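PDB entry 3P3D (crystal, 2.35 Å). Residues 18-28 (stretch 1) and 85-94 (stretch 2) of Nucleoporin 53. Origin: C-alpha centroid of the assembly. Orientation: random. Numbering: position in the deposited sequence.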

# COMPACT_ATOMS: atom_id res chain seq x y z
N THR A 18 -2.33 5.13 -13.17
CA THR A 18 -1.13 5.84 -13.59
C THR A 18 -0.23 6.25 -12.41
O THR A 18 0.96 6.50 -12.59
CB THR A 18 -1.48 7.10 -14.38
OG1 THR A 18 -0.49 7.31 -15.39
CG2 THR A 18 -1.55 8.33 -13.45
N MET A 19 -0.81 6.32 -11.21
CA MET A 19 -0.15 6.88 -10.02
C MET A 19 0.40 5.85 -9.02
O MET A 19 1.00 6.23 -8.02
CB MET A 19 -1.16 7.76 -9.29
CG MET A 19 -0.54 9.00 -8.68
SD MET A 19 -1.82 10.02 -7.95
CE MET A 19 -1.35 9.79 -6.28
N ALA A 20 0.20 4.56 -9.31
CA ALA A 20 0.51 3.46 -8.37
C ALA A 20 1.89 3.53 -7.76
O ALA A 20 2.05 3.49 -6.54
CB ALA A 20 0.32 2.11 -9.05
N ASN A 21 2.90 3.63 -8.62
CA ASN A 21 4.28 3.60 -8.16
C ASN A 21 4.65 4.77 -7.26
O ASN A 21 5.40 4.57 -6.30
CB ASN A 21 5.24 3.53 -9.34
CG ASN A 21 5.25 2.17 -10.00
OD1 ASN A 21 4.92 1.15 -9.36
ND2 ASN A 21 5.62 2.13 -11.27
N GLN A 22 4.10 5.95 -7.55
CA GLN A 22 4.33 7.11 -6.69
C GLN A 22 3.76 6.84 -5.30
O GLN A 22 4.32 7.29 -4.28
CB GLN A 22 3.67 8.37 -7.27
CG GLN A 22 4.15 8.79 -8.67
CD GLN A 22 3.39 10.02 -9.20
OE1 GLN A 22 3.31 11.06 -8.53
NE2 GLN A 22 2.80 9.88 -10.40
N VAL A 23 2.64 6.09 -5.26
CA VAL A 23 1.93 5.82 -4.01
C VAL A 23 2.71 4.79 -3.22
O VAL A 23 2.92 4.96 -2.02
CB VAL A 23 0.51 5.29 -4.26
CG1 VAL A 23 -0.10 4.83 -2.95
CG2 VAL A 23 -0.37 6.36 -4.95
N ILE A 24 3.17 3.75 -3.90
CA ILE A 24 3.96 2.70 -3.25
C ILE A 24 5.21 3.35 -2.69
O ILE A 24 5.54 3.15 -1.54
CB ILE A 24 4.29 1.54 -4.24
CG1 ILE A 24 3.01 0.78 -4.60
CG2 ILE A 24 5.29 0.53 -3.62
CD1 ILE A 24 3.12 -0.07 -5.89
N ALA A 25 5.86 4.17 -3.50
CA ALA A 25 7.07 4.85 -3.08
C ALA A 25 6.84 5.68 -1.83
O ALA A 25 7.63 5.66 -0.88
CB ALA A 25 7.59 5.73 -4.20
N TYR A 26 5.74 6.42 -1.82
CA TYR A 26 5.42 7.22 -0.66
C TYR A 26 5.28 6.31 0.56
O TYR A 26 5.81 6.63 1.62
CB TYR A 26 4.14 8.03 -0.93
CG TYR A 26 3.60 8.76 0.27
CD1 TYR A 26 4.18 9.95 0.72
CD2 TYR A 26 2.49 8.28 0.93
CE1 TYR A 26 3.66 10.63 1.82
CE2 TYR A 26 1.96 8.94 2.02
CZ TYR A 26 2.54 10.11 2.46
OH TYR A 26 1.98 10.74 3.55
N PHE A 27 4.61 5.17 0.41
CA PHE A 27 4.36 4.33 1.59
C PHE A 27 5.61 3.63 2.17
O PHE A 27 5.57 3.13 3.30
CB PHE A 27 3.21 3.36 1.36
CG PHE A 27 1.89 4.01 1.58
CD1 PHE A 27 1.30 4.75 0.57
CD2 PHE A 27 1.27 3.95 2.80
CE1 PHE A 27 0.12 5.41 0.77
CE2 PHE A 27 0.09 4.61 3.02
CZ PHE A 27 -0.49 5.34 2.00
N GLN A 28 6.72 3.64 1.43
CA GLN A 28 7.99 3.19 1.99
C GLN A 28 8.49 4.08 3.12
O GLN A 28 9.27 3.64 3.96
CB GLN A 28 9.05 3.08 0.89
CG GLN A 28 10.43 2.68 1.39
CD GLN A 28 11.40 2.38 0.25
OE1 GLN A 28 11.83 3.30 -0.45
NE2 GLN A 28 11.74 1.11 0.07
N VAL A 85 -4.59 13.64 1.28
CA VAL A 85 -4.62 14.00 -0.12
C VAL A 85 -3.20 13.83 -0.63
O VAL A 85 -2.25 14.26 0.02
CB VAL A 85 -5.09 15.44 -0.32
CG1 VAL A 85 -5.17 15.81 -1.83
CG2 VAL A 85 -6.43 15.64 0.35
N PHE A 86 -3.06 13.21 -1.78
CA PHE A 86 -1.74 12.92 -2.32
C PHE A 86 -1.77 13.25 -3.80
O PHE A 86 -2.53 12.64 -4.55
CB PHE A 86 -1.42 11.44 -2.12
CG PHE A 86 -0.02 11.07 -2.48
CD1 PHE A 86 1.02 11.33 -1.61
CD2 PHE A 86 0.25 10.46 -3.67
CE1 PHE A 86 2.32 10.98 -1.94
CE2 PHE A 86 1.54 10.10 -4.01
CZ PHE A 86 2.58 10.36 -3.14
N ASN A 87 -0.94 14.22 -4.20
CA ASN A 87 -0.95 14.73 -5.58
C ASN A 87 -2.38 14.87 -6.12
O ASN A 87 -2.69 14.37 -7.21
CB ASN A 87 -0.11 13.83 -6.51
CG ASN A 87 1.37 13.73 -6.07
OD1 ASN A 87 1.82 14.45 -5.17
ND2 ASN A 87 2.13 12.82 -6.71
N GLY A 88 -3.26 15.52 -5.35
CA GLY A 88 -4.62 15.84 -5.81
C GLY A 88 -5.67 14.72 -5.81
O GLY A 88 -6.76 14.89 -6.39
N VAL A 89 -5.38 13.59 -5.16
CA VAL A 89 -6.40 12.54 -4.96
C VAL A 89 -6.42 12.15 -3.50
O VAL A 89 -5.42 12.30 -2.79
CB VAL A 89 -6.14 11.25 -5.80
CG1 VAL A 89 -5.83 11.57 -7.26
CG2 VAL A 89 -5.02 10.46 -5.21
N LEU A 90 -7.56 11.65 -3.04
CA LEU A 90 -7.66 11.13 -1.69
C LEU A 90 -7.16 9.69 -1.66
O LEU A 90 -7.56 8.87 -2.50
CB LEU A 90 -9.10 11.20 -1.18
CG LEU A 90 -9.61 12.60 -0.85
CD1 LEU A 90 -11.11 12.55 -0.81
CD2 LEU A 90 -9.03 13.09 0.48
N LEU A 91 -6.27 9.39 -0.71
CA LEU A 91 -5.84 8.01 -0.50
C LEU A 91 -6.60 7.37 0.63
O LEU A 91 -6.86 7.98 1.67
CB LEU A 91 -4.35 7.93 -0.17
CG LEU A 91 -3.40 8.36 -1.28
CD1 LEU A 91 -1.98 7.98 -0.90
CD2 LEU A 91 -3.79 7.76 -2.61
N GLY A 92 -6.95 6.10 0.43
CA GLY A 92 -7.49 5.27 1.51
C GLY A 92 -6.46 4.29 2.04
O GLY A 92 -5.66 3.74 1.28
N VAL A 93 -6.46 4.08 3.34
CA VAL A 93 -5.59 3.09 3.95
C VAL A 93 -6.39 2.38 5.00
O VAL A 93 -6.99 3.02 5.86
CB VAL A 93 -4.31 3.69 4.58
CG1 VAL A 93 -3.34 2.57 5.00
CG2 VAL A 93 -3.61 4.62 3.63
N ILE A 94 -6.42 1.05 4.91
CA ILE A 94 -7.09 0.21 5.92
C ILE A 94 -6.23 -0.99 6.19
O ILE A 94 -5.41 -1.35 5.34
CB ILE A 94 -8.52 -0.27 5.49
CG1 ILE A 94 -8.51 -0.98 4.13
CG2 ILE A 94 -9.49 0.88 5.42
CD1 ILE A 94 -9.78 -1.78 3.86

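A helix packs here against a β hairpin and the strand that follows it. Stretch 1 leaves a 3-10 segment at Met19 and is helical from Ala20, held by hydrogen bonds such as Tyr26 N to Gln22 O (3.0 Å). In stretch 2, a type I' turn from Phe86 to Val89 is closed by the hydrogen bonds Phe86 N to Val89 O (2.7 Å) and Val89 N to Phe86 O (3.1 Å). The positive phi angles of Asn87 and Gly88 suit this turn, since both residue types tolerate that region well. Most of the contacts between the stretches are between apolar side chains, and the two stretches bury 447 Å² between them, both sides summed.

Met19 opens the interface. Its long, flexible side chain brings CE to the edge of the Phe86 ring, a tight 3.1 Å from CD2, and within 3.9 Å of Val89 CG2.

Gln22, one turn on, is exposed, and its amide can face solvent. Its OE1 sits 2.8 Å from ND2 of Asn87, the polar turn residue, while Gln22 O is 3.7 Å from Phe86 CZ.

Val23 is buried, and its compact branched side chain touches both Phe86 and Leu91: Val23 CG2 lies 4.3 Å from Phe86 CE2, and Val23 CG1 lies 4.2 Å from Leu91 CD1.

Tyr26 turns one ring face to Phe86, with Tyr26 CG 3.4 Å from Phe86 CE1. The ring centroids are 4.7 Å apart and the planes meet obliquely at 49°. The Tyr26 OH is hydrogen-bonded elsewhere in the structure, so the ring can pack without leaving that polar group unsatisfied.

Phe27 starts sideways at CB, yet the end of its side chain comes nearer and reaches the later part of stretch 2. Leu91 CD1 meets the ring edge, 3.7 Å from Phe27 CE1, and Val93 CG2 approaches Phe27 CZ at 3.6 Å, completing a buried hydrocarbon cluster.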